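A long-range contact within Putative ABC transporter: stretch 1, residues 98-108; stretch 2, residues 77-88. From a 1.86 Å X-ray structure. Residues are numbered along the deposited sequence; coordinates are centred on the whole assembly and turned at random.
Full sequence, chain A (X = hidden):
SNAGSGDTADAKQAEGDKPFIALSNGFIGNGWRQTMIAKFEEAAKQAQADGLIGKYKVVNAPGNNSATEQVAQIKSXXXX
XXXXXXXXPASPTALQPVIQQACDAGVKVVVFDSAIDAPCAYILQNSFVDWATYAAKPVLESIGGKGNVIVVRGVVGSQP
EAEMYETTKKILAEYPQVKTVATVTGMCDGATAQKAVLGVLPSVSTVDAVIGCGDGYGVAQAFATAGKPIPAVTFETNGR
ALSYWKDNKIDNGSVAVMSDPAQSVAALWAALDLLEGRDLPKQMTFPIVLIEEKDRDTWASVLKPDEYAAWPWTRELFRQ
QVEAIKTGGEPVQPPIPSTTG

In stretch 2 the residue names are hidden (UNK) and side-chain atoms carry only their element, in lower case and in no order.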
# COMPACT_ATOMS: atom_id res chain seq x y z
N VAL A 98 11.86 -7.71 -18.35
CA VAL A 98 12.82 -8.24 -17.39
C VAL A 98 12.17 -9.31 -16.52
O VAL A 98 12.85 -10.22 -16.07
CB VAL A 98 13.51 -7.15 -16.54
CG1 VAL A 98 12.59 -6.60 -15.47
CG2 VAL A 98 14.79 -7.70 -15.93
N ILE A 99 10.86 -9.21 -16.31
CA ILE A 99 10.14 -10.25 -15.58
C ILE A 99 10.22 -11.53 -16.38
O ILE A 99 10.51 -12.59 -15.84
CB ILE A 99 8.69 -9.83 -15.23
CG1 ILE A 99 8.72 -8.79 -14.09
CG2 ILE A 99 7.84 -11.03 -14.84
CD1 ILE A 99 7.38 -8.13 -13.81
N GLN A 100 10.00 -11.44 -17.69
CA GLN A 100 10.11 -12.62 -18.53
C GLN A 100 11.54 -13.15 -18.57
O GLN A 100 11.75 -14.36 -18.63
CB GLN A 100 9.59 -12.33 -19.93
CG GLN A 100 9.51 -13.56 -20.83
CD GLN A 100 8.50 -14.56 -20.33
OE1 GLN A 100 7.32 -14.26 -20.24
NE2 GLN A 100 8.95 -15.77 -20.00
N GLN A 101 12.53 -12.26 -18.50
CA GLN A 101 13.93 -12.66 -18.46
C GLN A 101 14.21 -13.46 -17.18
O GLN A 101 14.90 -14.50 -17.22
CB GLN A 101 14.84 -11.41 -18.54
CG GLN A 101 16.33 -11.71 -18.47
CD GLN A 101 17.19 -10.47 -18.39
OE1 GLN A 101 16.82 -9.41 -18.89
NE2 GLN A 101 18.36 -10.60 -17.76
N ALA A 102 13.69 -12.99 -16.06
CA ALA A 102 13.81 -13.70 -14.80
C ALA A 102 13.19 -15.10 -14.89
O ALA A 102 13.82 -16.07 -14.51
CB ALA A 102 13.17 -12.90 -13.67
N CYS A 103 11.98 -15.20 -15.43
CA CYS A 103 11.31 -16.49 -15.54
C CYS A 103 12.09 -17.45 -16.45
O CYS A 103 12.22 -18.65 -16.16
CB CYS A 103 9.88 -16.32 -16.05
SG CYS A 103 8.78 -15.50 -14.85
N ASP A 104 12.60 -16.92 -17.56
CA ASP A 104 13.37 -17.73 -18.51
C ASP A 104 14.66 -18.26 -17.88
O ASP A 104 15.18 -19.30 -18.31
CB ASP A 104 13.74 -16.91 -19.73
CG ASP A 104 12.56 -16.59 -20.61
OD1 ASP A 104 11.46 -17.14 -20.40
OD2 ASP A 104 12.75 -15.77 -21.53
N ALA A 105 15.18 -17.56 -16.88
CA ALA A 105 16.34 -18.03 -16.14
C ALA A 105 15.96 -18.98 -15.00
O ALA A 105 16.83 -19.41 -14.25
CB ALA A 105 17.13 -16.85 -15.62
N GLY A 106 14.68 -19.36 -14.89
CA GLY A 106 14.23 -20.31 -13.87
C GLY A 106 13.86 -19.71 -12.51
O GLY A 106 13.65 -20.45 -11.55
N VAL A 107 13.76 -18.39 -12.44
CA VAL A 107 13.41 -17.67 -11.21
C VAL A 107 11.88 -17.62 -11.07
O VAL A 107 11.16 -17.33 -12.04
CB VAL A 107 13.97 -16.22 -11.19
CG1 VAL A 107 13.67 -15.52 -9.86
CG2 VAL A 107 15.48 -16.21 -11.42
N LYS A 108 11.41 -17.92 -9.86
CA LYS A 108 10.00 -17.77 -9.52
C LYS A 108 9.74 -16.30 -9.24
O LYS A 108 10.49 -15.66 -8.47
CB LYS A 108 9.61 -18.60 -8.27
CG LYS A 108 9.67 -20.11 -8.43
CD LYS A 108 8.91 -20.53 -9.69
CE LYS A 108 8.37 -21.94 -9.64
NZ LYS A 108 9.29 -22.95 -10.17
N UNK A 77 20.29 -7.86 -9.87
CA UNK A 77 19.84 -8.94 -8.97
C UNK A 77 19.92 -10.30 -9.65
O UNK A 77 20.35 -11.28 -9.04
c UNK A 77 16.86 -7.31 -7.05
c UNK A 77 18.89 -8.35 -6.02
c UNK A 77 18.31 -7.72 -7.27
c UNK A 77 18.42 -8.70 -8.45
N UNK A 78 19.52 -10.38 -10.92
CA UNK A 78 19.53 -11.67 -11.60
C UNK A 78 20.93 -12.27 -11.71
O UNK A 78 21.10 -13.48 -11.65
c UNK A 78 17.38 -11.34 -12.95
c UNK A 78 18.88 -11.58 -12.98
c UNK A 78 16.87 -11.29 -14.37
c UNK A 78 16.65 -12.41 -12.14
N UNK A 79 21.95 -11.41 -11.83
CA UNK A 79 23.34 -11.87 -11.82
C UNK A 79 23.71 -12.62 -10.56
O UNK A 79 24.65 -13.40 -10.59
c UNK A 79 24.30 -10.69 -11.99
c UNK A 79 24.62 -10.83 -14.47
c UNK A 79 24.99 -8.65 -13.25
c UNK A 79 24.18 -9.94 -13.31
N UNK A 80 23.03 -12.35 -9.45
CA UNK A 80 23.30 -13.02 -8.18
C UNK A 80 22.50 -14.31 -8.02
O UNK A 80 22.55 -14.94 -6.97
c UNK A 80 23.43 -9.87 -5.91
n UNK A 80 23.65 -10.24 -4.65
c UNK A 80 22.99 -12.08 -7.02
c UNK A 80 23.86 -10.84 -6.99
o UNK A 80 22.93 -8.80 -6.21
N UNK A 81 21.75 -14.68 -9.05
CA UNK A 81 21.09 -15.98 -9.12
C UNK A 81 20.07 -16.21 -8.00
O UNK A 81 20.12 -17.21 -7.30
n UNK A 81 23.89 -16.82 -13.23
c UNK A 81 23.00 -17.09 -10.37
c UNK A 81 22.13 -17.10 -9.13
c UNK A 81 22.22 -17.60 -11.58
c UNK A 81 23.15 -18.00 -12.71
N UNK A 82 19.09 -15.30 -7.87
CA UNK A 82 18.07 -15.55 -6.90
C UNK A 82 17.17 -16.72 -7.34
O UNK A 82 16.96 -16.95 -8.52
c UNK A 82 17.29 -14.24 -6.87
c UNK A 82 17.38 -13.75 -8.29
c UNK A 82 18.76 -14.15 -8.75
N UNK A 83 16.65 -17.44 -6.36
CA UNK A 83 15.67 -18.52 -6.64
C UNK A 83 14.25 -17.99 -6.84
O UNK A 83 13.43 -18.59 -7.55
c UNK A 83 15.75 -19.52 -5.49
o UNK A 83 17.86 -19.95 -4.47
c UNK A 83 17.11 -20.18 -5.43
o UNK A 83 17.44 -20.89 -6.41
N UNK A 84 13.95 -16.90 -6.15
CA UNK A 84 12.68 -16.17 -6.30
C UNK A 84 12.95 -14.69 -6.23
O UNK A 84 13.89 -14.23 -5.53
c UNK A 84 11.68 -16.58 -5.23
N UNK A 85 12.11 -13.95 -6.93
CA UNK A 85 12.19 -12.52 -7.02
C UNK A 85 10.81 -11.96 -6.70
O UNK A 85 9.81 -12.33 -7.36
c UNK A 85 12.96 -10.40 -10.20
c UNK A 85 12.68 -10.63 -8.71
c UNK A 85 12.63 -12.12 -8.44
c UNK A 85 13.72 -9.93 -7.83
N UNK A 86 10.73 -11.14 -5.66
CA UNK A 86 9.49 -10.46 -5.29
C UNK A 86 9.54 -9.04 -5.79
O UNK A 86 10.53 -8.32 -5.56
c UNK A 86 8.86 -12.93 -3.63
c UNK A 86 9.31 -10.46 -3.76
c UNK A 86 9.32 -11.66 -1.55
c UNK A 86 9.62 -11.77 -3.04
N UNK A 87 8.48 -8.61 -6.47
CA UNK A 87 8.55 -7.30 -7.14
C UNK A 87 7.37 -6.41 -6.80
O UNK A 87 6.21 -6.79 -7.01
c UNK A 87 8.61 -7.42 -8.68
c UNK A 87 8.68 -6.02 -9.30
c UNK A 87 9.76 -8.30 -9.11
c UNK A 87 9.75 -8.59 -10.59
N UNK A 88 7.67 -5.22 -6.27
CA UNK A 88 6.68 -4.15 -6.21
C UNK A 88 6.99 -3.21 -7.37
O UNK A 88 7.95 -2.39 -7.33
c UNK A 88 5.47 -2.52 -4.69
o UNK A 88 5.04 -1.88 -5.64
c UNK A 88 6.67 -3.45 -4.87
n UNK A 88 4.94 -2.44 -3.47
O HOH W 1 13.92 -20.87 -8.79

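Position 77, in the last part of a helix, carries four carbons forked at the second, the pattern of leucine. Leu77 is buried but out of reach of stretch 1, so its apolar side chain serves packing elsewhere in the structure. Position 78 has the same four carbons and the same fork; here CA-to-CB points toward stretch 1, and the end packs on Ala102, Val107 and Gln101. It is also leucine: Leu78 CD2 lies 3.8 Å from Ala102 CB and 4.0 Å from Val107 CG2, while Leu78 CD1 lies 3.8 Å from Gln101 NE2. A forked end suits this place because its two methyls can touch different neighbours at once.

Position 79 repeats the four forked carbons and is leucine again, though Leu79 is exposed and makes no contact with stretch 1. Position 80 shows three carbons, the third bearing one oxygen and one nitrogen, which identifies glutamine; Gln80 too stays out of reach. At position 81 four carbons in a row end in nitrogen, the signature of lysine. Lys81 closes a type I turn begun at Leu78, with Lys81 N bonding to Leu78 O at 2.9 Å, and it leaves helical geometry with positive phi. Its charged end suits an exposed site.

Three carbons at position 82 close a ring onto the backbone nitrogen, beside Val107; only proline does this. Pro82 needs no backbone N-H partner, and Pro82 O lies 3.3 Å from Val107 CG2. Position 83 has two carbons, the second with two oxygens: aspartate. The CA-to-CB bond of Asp83 points away from stretch 1, and its OD2 is hydrogen-bonded elsewhere in the structure; what it offers here is its backbone O.

A single carbon at position 84, facing the side chain of Lys108, means alanine. Ala84 CB lies 4.2 Å from Lys108 CB, on the same face of the sheet, and so small a side chain fits this buried place. Position 85 returns to four carbons forked at the second, packed on Val107 and Ala102, and leucine is the reading; Leu85 CB sits 3.8 Å from Val107 CG1, and Leu85 CD2 4.3 Å from Ala102 CB. Position 86 has the same four-carbon pattern, so it too is leucine. Leu86 is buried, but CA-to-CB points away and it makes no contact with stretch 1.

The four carbons of position 87 fork at the first, with one arm two carbons long reaching Ile99, hence isoleucine. The CA-to-CB bond of Ile87 points toward stretch 1, and the longer arm brings Ile87 CD1 to 3.7 Å from Ile99 CG1. Position 88, two carbons with one oxygen and one nitrogen on the second, is asparagine; Asn88 is out of reach of stretch 1, its ND2 hydrogen-bonded elsewhere in the structure.

The contact combines a short parallel strand pairing with apolar packing. Lys108 N donates to Asp83 O (3.1 Å), and Leu85 N donates to Lys108 O (2.8 Å), so Lys108 bonds to the residues flanking its bridge partner, Ala84. One water donates from its O to both Asp83 O (2.6 Å) and Gly106 O (2.8 Å), linking the two stretches beside the pairing. Val107, Ala102 and Ile99 supply the apolar surface that Leu78, Leu85 and Ile87 meet.

Stretch 2 (77-88) LLLQKPDALLIN
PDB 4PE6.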